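Local coordinates for dephospho-CoA kinase (PDB 4ZO4), which probably catalyses the last step of coenzyme A biosynthesis, the ATP-dependent phosphorylation of the 3'-hydroxyl group of dephospho-CoA, at residues A[128-142]-A[168-182]. Residues are numbered along the deposited sequence; the frame is centred on the assembly and turned at random.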
ATOM      1  N   GLU A 128       7.178  20.462  -3.444  1.00100.80           N
ATOM      2  CA  GLU A 128       8.603  20.838  -3.388  1.00104.00           C
ATOM      3  C   GLU A 128       9.007  21.752  -4.553  1.00103.29           C
ATOM      4  O   GLU A 128       9.970  22.518  -4.455  1.00111.67           O
ATOM      5  CB  GLU A 128       9.524  19.606  -3.392  1.00104.01           C
ATOM      6  CG  GLU A 128       9.019  18.369  -2.647  1.00109.18           C
ATOM      7  CD  GLU A 128       8.517  17.270  -3.574  1.00108.98           C
ATOM      8  OE1 GLU A 128       9.240  16.914  -4.534  1.00109.30           O
ATOM      9  OE2 GLU A 128       7.406  16.749  -3.331  1.00117.38           O
ATOM     10  N   ASN A 129       8.254  21.664  -5.642  1.00 98.31           N
ATOM     11  CA  ASN A 129       8.593  22.316  -6.893  1.00100.66           C
ATOM     12  C   ASN A 129       8.021  23.720  -6.961  1.00103.88           C
ATOM     13  O   ASN A 129       8.365  24.488  -7.867  1.00103.24           O
ATOM     14  CB  ASN A 129       8.034  21.505  -8.062  1.00101.15           C
ATOM     15  CG  ASN A 129       8.150  20.018  -7.834  1.00103.91           C
ATOM     16  OD1 ASN A 129       7.147  19.343  -7.585  1.00112.80           O
ATOM     17  ND2 ASN A 129       9.380  19.500  -7.870  1.00 98.23           N
ATOM     18  N   LEU A 130       7.143  24.046  -6.012  1.00 98.84           N
ATOM     19  CA  LEU A 130       6.469  25.338  -5.991  1.00 96.00           C
ATOM     20  C   LEU A 130       7.338  26.410  -5.339  1.00 94.14           C
ATOM     21  O   LEU A 130       7.279  27.566  -5.739  1.00 99.24           O
ATOM     22  CB  LEU A 130       5.123  25.240  -5.258  1.00 93.75           C
ATOM     23  CG  LEU A 130       4.213  24.097  -5.698  1.00101.50           C
ATOM     24  CD1 LEU A 130       2.823  24.198  -5.082  1.00101.31           C
ATOM     25  CD2 LEU A 130       4.129  24.048  -7.216  1.00106.14           C
ATOM     26  N   GLY A 131       8.136  26.028  -4.345  1.00 90.86           N
ATOM     27  CA  GLY A 131       8.961  26.972  -3.610  1.00 89.61           C
ATOM     28  C   GLY A 131      10.060  26.292  -2.821  1.00 89.35           C
ATOM     29  O   GLY A 131      10.582  25.251  -3.231  1.00 96.43           O
ATOM     30  N   LYS A 132      10.402  26.885  -1.681  1.00 85.16           N
ATOM     31  CA  LYS A 132      11.421  26.336  -0.785  1.00 86.29           C
ATOM     32  C   LYS A 132      10.866  25.735   0.527  1.00 80.53           C
ATOM     33  O   LYS A 132       9.902  26.243   1.149  1.00 71.56           O
ATOM     34  CB  LYS A 132      12.479  27.403  -0.469  1.00 89.25           C
ATOM     35  CG  LYS A 132      13.698  27.292  -1.364  1.00 94.34           C
ATOM     36  CD  LYS A 132      14.133  28.625  -1.927  1.00102.81           C
ATOM     37  CE  LYS A 132      15.161  28.435  -3.031  1.00107.02           C
ATOM     38  NZ  LYS A 132      15.093  29.581  -3.982  1.00111.95           N
ATOM     39  N   VAL A 133      11.525  24.674   0.963  1.00 69.97           N
ATOM     40  CA  VAL A 133      11.013  23.882   2.042  1.00 69.61           C
ATOM     41  C   VAL A 133      11.880  24.043   3.276  1.00 67.58           C
ATOM     42  O   VAL A 133      13.094  23.790   3.234  1.00 68.72           O
ATOM     43  CB  VAL A 133      10.986  22.406   1.630  1.00 68.97           C
ATOM     44  CG1 VAL A 133      10.083  21.605   2.550  1.00 68.68           C
ATOM     45  CG2 VAL A 133      10.511  22.309   0.210  1.00 71.51           C
ATOM     46  N   ILE A 134      11.231  24.410   4.376  1.00 66.05           N
ATOM     47  CA  ILE A 134      11.884  24.664   5.665  1.00 67.72           C
ATOM     48  C   ILE A 134      11.457  23.570   6.631  1.00 65.44           C
ATOM     49  O   ILE A 134      10.289  23.499   7.043  1.00 59.85           O
ATOM     50  CB  ILE A 134      11.425  26.022   6.278  1.00 71.92           C
ATOM     51  CG1 ILE A 134      11.932  27.205   5.453  1.00 74.87           C
ATOM     52  CG2 ILE A 134      11.887  26.186   7.739  1.00 75.55           C
ATOM     53  CD1 ILE A 134      11.428  28.546   5.963  1.00 74.28           C
ATOM     54  N   VAL A 135      12.385  22.712   6.999  1.00 65.21           N
ATOM     55  CA  VAL A 135      12.043  21.668   7.924  1.00 66.76           C
ATOM     56  C   VAL A 135      12.648  21.976   9.278  1.00 63.99           C
ATOM     57  O   VAL A 135      13.869  22.167   9.402  1.00 64.29           O
ATOM     58  CB  VAL A 135      12.527  20.286   7.446  1.00 71.37           C
ATOM     59  CG1 VAL A 135      12.072  19.219   8.439  1.00 71.81           C
ATOM     60  CG2 VAL A 135      11.993  19.976   6.056  1.00 72.30           C
ATOM     61  N   ILE A 136      11.791  22.005  10.285  1.00 59.67           N
ATOM     62  CA  ILE A 136      12.234  22.058  11.650  1.00 65.57           C
ATOM     63  C   ILE A 136      12.344  20.645  12.187  1.00 70.15           C
ATOM     64  O   ILE A 136      11.342  19.942  12.360  1.00 73.79           O
ATOM     65  CB  ILE A 136      11.286  22.870  12.522  1.00 66.01           C
ATOM     66  CG1 ILE A 136      11.135  24.266  11.915  1.00 69.02           C
ATOM     67  CG2 ILE A 136      11.867  22.957  13.917  1.00 65.46           C
ATOM     68  CD1 ILE A 136       9.892  24.996  12.340  1.00 76.99           C
ATOM     69  N   TYR A 137      13.585  20.269  12.457  1.00 72.36           N
ATOM     70  CA  TYR A 137      13.983  18.922  12.748  1.00 76.42           C
ATOM     71  C   TYR A 137      14.445  18.795  14.202  1.00 84.19           C
ATOM     72  O   TYR A 137      15.228  19.624  14.686  1.00 92.46           O
ATOM     73  CB  TYR A 137      15.149  18.573  11.836  1.00 73.32           C
ATOM     74  CG  TYR A 137      15.668  17.173  11.966  1.00 75.20           C
ATOM     75  CD1 TYR A 137      14.789  16.086  12.101  1.00 75.95           C
ATOM     76  CD2 TYR A 137      17.031  16.913  11.890  1.00 76.52           C
ATOM     77  CE1 TYR A 137      15.265  14.797  12.176  1.00 74.34           C
ATOM     78  CE2 TYR A 137      17.519  15.618  11.963  1.00 78.09           C
ATOM     79  CZ  TYR A 137      16.622  14.568  12.103  1.00 81.34           C
ATOM     80  OH  TYR A 137      17.077  13.274  12.192  1.00 92.70           O
ATOM     81  N   THR A 138      13.954  17.754  14.877  1.00 79.82           N
ATOM     82  CA  THR A 138      14.452  17.327  16.181  1.00 77.45           C
ATOM     83  C   THR A 138      15.034  15.893  16.124  1.00 75.03           C
ATOM     84  O   THR A 138      14.295  14.930  16.185  1.00 76.68           O
ATOM     85  CB  THR A 138      13.309  17.372  17.197  1.00 80.05           C
ATOM     86  OG1 THR A 138      12.605  18.624  17.075  1.00 78.66           O
ATOM     87  CG2 THR A 138      13.855  17.206  18.592  1.00 80.87           C
ATOM     88  N   PRO A 139      16.360  15.742  16.008  1.00 74.95           N
ATOM     89  CA  PRO A 139      16.937  14.395  15.894  1.00 77.33           C
ATOM     90  C   PRO A 139      16.439  13.452  16.977  1.00 76.79           C
ATOM     91  O   PRO A 139      16.075  13.898  18.061  1.00 74.88           O
ATOM     92  CB  PRO A 139      18.438  14.616  16.098  1.00 81.18           C
ATOM     93  CG  PRO A 139      18.673  16.067  15.924  1.00 87.77           C
ATOM     94  CD  PRO A 139      17.387  16.769  16.242  1.00 85.67           C
ATOM     95  N   LYS A 140      16.438  12.159  16.691  1.00 78.38           N
ATOM     96  CA  LYS A 140      15.962  11.142  17.648  1.00 81.28           C
ATOM     97  C   LYS A 140      16.831   9.908  17.594  1.00 84.93           C
ATOM     98  O   LYS A 140      17.420   9.597  16.561  1.00 85.98           O
ATOM     99  CB  LYS A 140      14.532  10.720  17.332  1.00 78.89           C
ATOM    100  CG  LYS A 140      13.495  11.800  17.568  1.00 77.97           C
ATOM    101  CD  LYS A 140      13.275  12.062  19.040  1.00 79.22           C
ATOM    102  CE  LYS A 140      12.088  12.983  19.212  1.00 79.14           C
ATOM    103  NZ  LYS A 140      11.817  13.208  20.652  1.00 88.16           N
ATOM    104  N   GLU A 141      16.926   9.189  18.705  1.00 98.74           N
ATOM    105  CA  GLU A 141      17.670   7.935  18.670  1.00102.32           C
ATOM    106  C   GLU A 141      16.776   6.894  17.986  1.00101.80           C
ATOM    107  O   GLU A 141      15.630   6.634  18.408  1.00 85.43           O
ATOM    108  CB  GLU A 141      18.140   7.480  20.051  1.00109.46           C
ATOM    109  CG  GLU A 141      19.585   6.953  20.029  1.00115.68           C
ATOM    110  CD  GLU A 141      19.963   6.182  21.290  1.00119.14           C
ATOM    111  OE1 GLU A 141      21.173   6.097  21.600  1.00121.76           O
ATOM    112  OE2 GLU A 141      19.056   5.656  21.971  1.00120.27           O
ATOM    113  N   LEU A 142      17.300   6.344  16.896  1.00 92.15           N
ATOM    114  CA  LEU A 142      16.588   5.364  16.128  1.00 91.14           C
ATOM    115  C   LEU A 142      16.931   3.992  16.692  1.00 88.40           C
ATOM    116  O   LEU A 142      17.367   3.084  15.967  1.00 92.55           O
ATOM    117  CB  LEU A 142      16.968   5.484  14.652  1.00 95.00           C
ATOM    118  CG  LEU A 142      16.780   6.883  14.050  1.00 93.82           C
ATOM    119  CD1 LEU A 142      17.165   6.885  12.581  1.00 91.81           C
ATOM    120  CD2 LEU A 142      15.354   7.376  14.205  1.00 90.10           C
ATOM    121  N   ILE A 168      10.433  10.385   8.913  1.00 66.42           N
ATOM    122  CA  ILE A 168      10.766  11.807   9.075  1.00 64.16           C
ATOM    123  C   ILE A 168      12.180  12.131   8.545  1.00 65.15           C
ATOM    124  O   ILE A 168      12.354  13.068   7.735  1.00 58.77           O
ATOM    125  CB  ILE A 168      10.648  12.271  10.543  1.00 64.29           C
ATOM    126  CG1 ILE A 168       9.179  12.434  10.939  1.00 64.69           C
ATOM    127  CG2 ILE A 168      11.299  13.630  10.739  1.00 63.02           C
ATOM    128  CD1 ILE A 168       8.960  12.459  12.436  1.00 61.59           C
ATOM    129  N   GLU A 169      13.184  11.370   8.979  1.00 63.02           N
ATOM    130  CA  GLU A 169      14.539  11.595   8.485  1.00 65.78           C
ATOM    131  C   GLU A 169      14.638  11.448   6.981  1.00 73.56           C
ATOM    132  O   GLU A 169      15.365  12.219   6.319  1.00 76.78           O
ATOM    133  CB  GLU A 169      15.526  10.641   9.113  1.00 71.40           C
ATOM    134  CG  GLU A 169      15.783  10.893  10.582  1.00 75.63           C
ATOM    135  CD  GLU A 169      17.112  10.322  11.061  1.00 86.92           C
ATOM    136  OE1 GLU A 169      17.570  10.762  12.148  1.00 97.37           O
ATOM    137  OE2 GLU A 169      17.701   9.440  10.374  1.00 82.91           O
ATOM    138  N   GLU A 170      13.922  10.465   6.429  1.00 76.20           N
ATOM    139  CA  GLU A 170      13.831  10.340   4.964  1.00 74.01           C
ATOM    140  C   GLU A 170      13.357  11.603   4.287  1.00 72.56           C
ATOM    141  O   GLU A 170      13.832  11.937   3.200  1.00 76.90           O
ATOM    142  CB  GLU A 170      12.901   9.218   4.532  1.00 73.47           C
ATOM    143  CG  GLU A 170      13.624   8.047   3.910  1.00 73.76           C
ATOM    144  CD  GLU A 170      14.362   8.384   2.626  1.00 72.99           C
ATOM    145  OE1 GLU A 170      15.581   8.089   2.538  1.00 66.11           O
ATOM    146  OE2 GLU A 170      13.715   8.930   1.700  1.00 78.30           O
ATOM    147  N   LYS A 171      12.412  12.303   4.903  1.00 65.73           N
ATOM    148  CA  LYS A 171      11.822  13.460   4.243  1.00 65.49           C
ATOM    149  C   LYS A 171      12.804  14.645   4.076  1.00 68.34           C
ATOM    150  O   LYS A 171      12.593  15.519   3.253  1.00 70.18           O
ATOM    151  CB  LYS A 171      10.594  13.893   5.004  1.00 66.94           C
ATOM    152  CG  LYS A 171       9.458  14.355   4.126  1.00 72.68           C
ATOM    153  CD  LYS A 171       8.972  13.262   3.175  1.00 70.51           C
ATOM    154  CE  LYS A 171       7.465  13.313   2.987  1.00 71.52           C
ATOM    155  NZ  LYS A 171       7.107  13.355   1.543  1.00 78.34           N
ATOM    156  N   LEU A 172      13.885  14.671   4.849  1.00 72.94           N
ATOM    157  CA  LEU A 172      14.832  15.791   4.802  1.00 67.60           C
ATOM    158  C   LEU A 172      15.602  15.819   3.477  1.00 71.30           C
ATOM    159  O   LEU A 172      15.941  16.883   2.959  1.00 73.13           O
ATOM    160  CB  LEU A 172      15.815  15.682   5.955  1.00 64.85           C
ATOM    161  CG  LEU A 172      15.226  15.710   7.363  1.00 67.09           C
ATOM    162  CD1 LEU A 172      16.355  15.577   8.370  1.00 71.58           C
ATOM    163  CD2 LEU A 172      14.428  16.979   7.648  1.00 67.91           C
ATOM    164  N   LYS A 173      15.864  14.650   2.921  1.00 69.22           N
ATOM    165  CA  LYS A 173      16.430  14.532   1.576  1.00 71.08           C
ATOM    166  C   LYS A 173      15.778  15.479   0.564  1.00 77.03           C
ATOM    167  O   LYS A 173      16.351  15.722  -0.500  1.00 83.02           O
ATOM    168  CB  LYS A 173      16.307  13.085   1.067  1.00 70.93           C
ATOM    169  CG  LYS A 173      16.796  12.036   2.082  1.00 69.07           C
ATOM    170  CD  LYS A 173      17.468  10.834   1.469  1.00 69.07           C
ATOM    171  CE  LYS A 173      18.233  10.045   2.525  1.00 70.65           C
ATOM    172  NZ  LYS A 173      18.669   8.703   2.003  1.00 80.13           N
ATOM    173  N   LYS A 174      14.588  15.996   0.891  1.00 77.41           N
ATOM    174  CA  LYS A 174      13.880  16.964   0.049  1.00 83.88           C
ATOM    175  C   LYS A 174      13.674  18.388   0.643  1.00 74.65           C
ATOM    176  O   LYS A 174      13.062  19.235   0.014  1.00 74.66           O
ATOM    177  CB  LYS A 174      12.536  16.362  -0.399  1.00 93.05           C
ATOM    178  CG  LYS A 174      12.663  15.283  -1.473  1.00 96.81           C
ATOM    179  CD  LYS A 174      11.328  14.580  -1.725  1.00104.59           C
ATOM    180  CE  LYS A 174      11.150  13.350  -0.836  1.00109.03           C
ATOM    181  NZ  LYS A 174       9.813  12.687  -0.981  1.00108.26           N
ATOM    182  N   ALA A 175      14.202  18.656   1.826  1.00 74.79           N
ATOM    183  CA  ALA A 175      14.298  20.035   2.364  1.00 72.50           C
ATOM    184  C   ALA A 175      15.413  20.891   1.739  1.00 72.12           C
ATOM    185  O   ALA A 175      16.505  20.383   1.426  1.00 66.46           O
ATOM    186  CB  ALA A 175      14.525  19.987   3.867  1.00 71.61           C
ATOM    187  N   ASP A 176      15.141  22.196   1.596  1.00 73.32           N
ATOM    188  CA  ASP A 176      16.187  23.183   1.255  1.00 75.40           C
ATOM    189  C   ASP A 176      16.888  23.690   2.520  1.00 70.99           C
ATOM    190  O   ASP A 176      18.095  23.882   2.537  1.00 70.45           O
ATOM    191  CB  ASP A 176      15.606  24.395   0.525  1.00 82.07           C
ATOM    192  CG  ASP A 176      14.795  24.024  -0.704  1.00 83.46           C
ATOM    193  OD1 ASP A 176      15.393  23.504  -1.664  1.00 82.91           O
ATOM    194  OD2 ASP A 176      13.564  24.278  -0.696  1.00 87.28           O
ATOM    195  N   PHE A 177      16.113  23.905   3.575  1.00 69.28           N
ATOM    196  CA  PHE A 177      16.600  24.527   4.794  1.00 71.32           C
ATOM    197  C   PHE A 177      16.110  23.760   6.014  1.00 67.67           C
ATOM    198  O   PHE A 177      14.919  23.629   6.235  1.00 69.22           O
ATOM    199  CB  PHE A 177      16.104  25.980   4.879  1.00 75.09           C
ATOM    200  CG  PHE A 177      16.343  26.783   3.625  1.00 81.62           C
ATOM    201  CD1 PHE A 177      17.614  26.830   3.040  1.00 89.93           C
ATOM    202  CD2 PHE A 177      15.319  27.521   3.044  1.00 82.99           C
ATOM    203  CE1 PHE A 177      17.851  27.573   1.889  1.00 91.37           C
ATOM    204  CE2 PHE A 177      15.550  28.278   1.898  1.00 84.38           C
ATOM    205  CZ  PHE A 177      16.813  28.295   1.314  1.00 91.23           C
ATOM    206  N   ILE A 178      17.058  23.285   6.801  1.00 71.65           N
ATOM    207  CA  ILE A 178      16.809  22.539   8.015  1.00 76.36           C
ATOM    208  C   ILE A 178      17.191  23.391   9.210  1.00 73.76           C
ATOM    209  O   ILE A 178      18.347  23.752   9.364  1.00 77.82           O
ATOM    210  CB  ILE A 178      17.686  21.250   8.079  1.00 78.53           C
ATOM    211  CG1 ILE A 178      17.449  20.374   6.842  1.00 81.42           C
ATOM    212  CG2 ILE A 178      17.392  20.453   9.354  1.00 77.16           C
ATOM    213  CD1 ILE A 178      18.176  19.035   6.850  1.00 83.46           C
ATOM    214  N   ILE A 179      16.226  23.666  10.068  1.00 72.41           N
ATOM    215  CA  ILE A 179      16.454  24.294  11.357  1.00 70.72           C
ATOM    216  C   ILE A 179      16.471  23.240  12.448  1.00 75.35           C
ATOM    217  O   ILE A 179      15.427  22.710  12.801  1.00 74.07           O
ATOM    218  CB  ILE A 179      15.305  25.263  11.652  1.00 77.85           C
ATOM    219  CG1 ILE A 179      15.341  26.411  10.629  1.00 82.67           C
ATOM    220  CG2 ILE A 179      15.353  25.766  13.094  1.00 79.39           C
ATOM    221  CD1 ILE A 179      14.226  27.424  10.802  1.00 84.92           C
ATOM    222  N   LYS A 180      17.662  22.936  12.971  1.00 87.92           N
ATOM    223  CA  LYS A 180      17.852  22.018  14.122  1.00 84.86           C
ATOM    224  C   LYS A 180      16.954  22.480  15.264  1.00 81.69           C
ATOM    225  O   LYS A 180      16.383  23.554  15.201  1.00 88.48           O
ATOM    226  CB  LYS A 180      19.325  22.029  14.566  1.00 90.72           C
ATOM    227  CG  LYS A 180      20.003  20.678  14.738  1.00 96.69           C
ATOM    228  CD  LYS A 180      19.825  19.777  13.514  1.00104.52           C
ATOM    229  CE  LYS A 180      21.134  19.162  13.032  1.00109.63           C
ATOM    230  NZ  LYS A 180      21.836  20.075  12.071  1.00109.39           N
ATOM    231  N   ASN A 181      16.788  21.660  16.289  1.00 87.01           N
ATOM    232  CA  ASN A 181      15.863  21.977  17.380  1.00 91.98           C
ATOM    233  C   ASN A 181      16.145  21.058  18.550  1.00 98.34           C
ATOM    234  O   ASN A 181      15.248  20.426  19.109  1.00100.19           O
ATOM    235  CB  ASN A 181      14.412  21.801  16.925  1.00 97.03           C
ATOM    236  CG  ASN A 181      13.409  22.208  17.992  1.00 98.52           C
ATOM    237  OD1 ASN A 181      13.730  22.978  18.887  1.00100.83           O
ATOM    238  ND2 ASN A 181      12.182  21.692  17.893  1.00100.88           N
ATOM    239  N   THR A 182      17.418  20.984  18.905  1.00104.85           N
ATOM    240  CA  THR A 182      17.884  20.041  19.893  1.00103.26           C
ATOM    241  C   THR A 182      17.932  20.671  21.264  1.00103.04           C
ATOM    242  O   THR A 182      17.742  19.989  22.268  1.00112.72           O
ATOM    243  CB  THR A 182      19.284  19.535  19.537  1.00105.92           C
ATOM    244  OG1 THR A 182      19.217  18.831  18.289  1.00113.88           O
ATOM    245  CG2 THR A 182      19.794  18.590  20.606  1.00114.39           C
TER
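Leu172 reaches the Tyr137 ring and Val135 with its two methyl branches. Leu172 CD1 sits over the centre of the Tyr137 ring in a CH-pi contact, 3.7 Å from the centroid. CD2 of Leu172 meets CG1 of Val135. Val135 CG2 packs on Ala175 CB. In Tyr137, CG lies trans to the backbone nitrogen (chi1 -178°), which brings the ring alongside helix 155-172; Pro139 N lies over its opposite face. Glu169 OE1 lies at the ring edge, near the Tyr137 hydroxyl, without a well-aimed hydrogen bond.

Strands 132-136 and 177-179 pair in parallel. Val135 N bonds to Phe177 O at 2.8 Å, and Ile179 N to Val135 O at 2.9 Å. Just before strand 177-179, Asp176 OD2 accepts from Val133 N at 2.7 Å through its anti lone pair. Val133 O takes both Asp176 N and Phe177 N. Beyond both strands' C-terminal ends, Asn181 ND2 bonds weakly to Thr138 OG1.

In this P-loop kinase fold, strand 177-179 is outermost in the chain's parallel sheet. Strand 132-136 lies between it and strand 7-12. The Ile136 side chain lies next to Gly17 of the predicted ATP-binding loop. Helix 155-172 covers the Val135 face; helix 185-200 packs on Ile136 and Ile179.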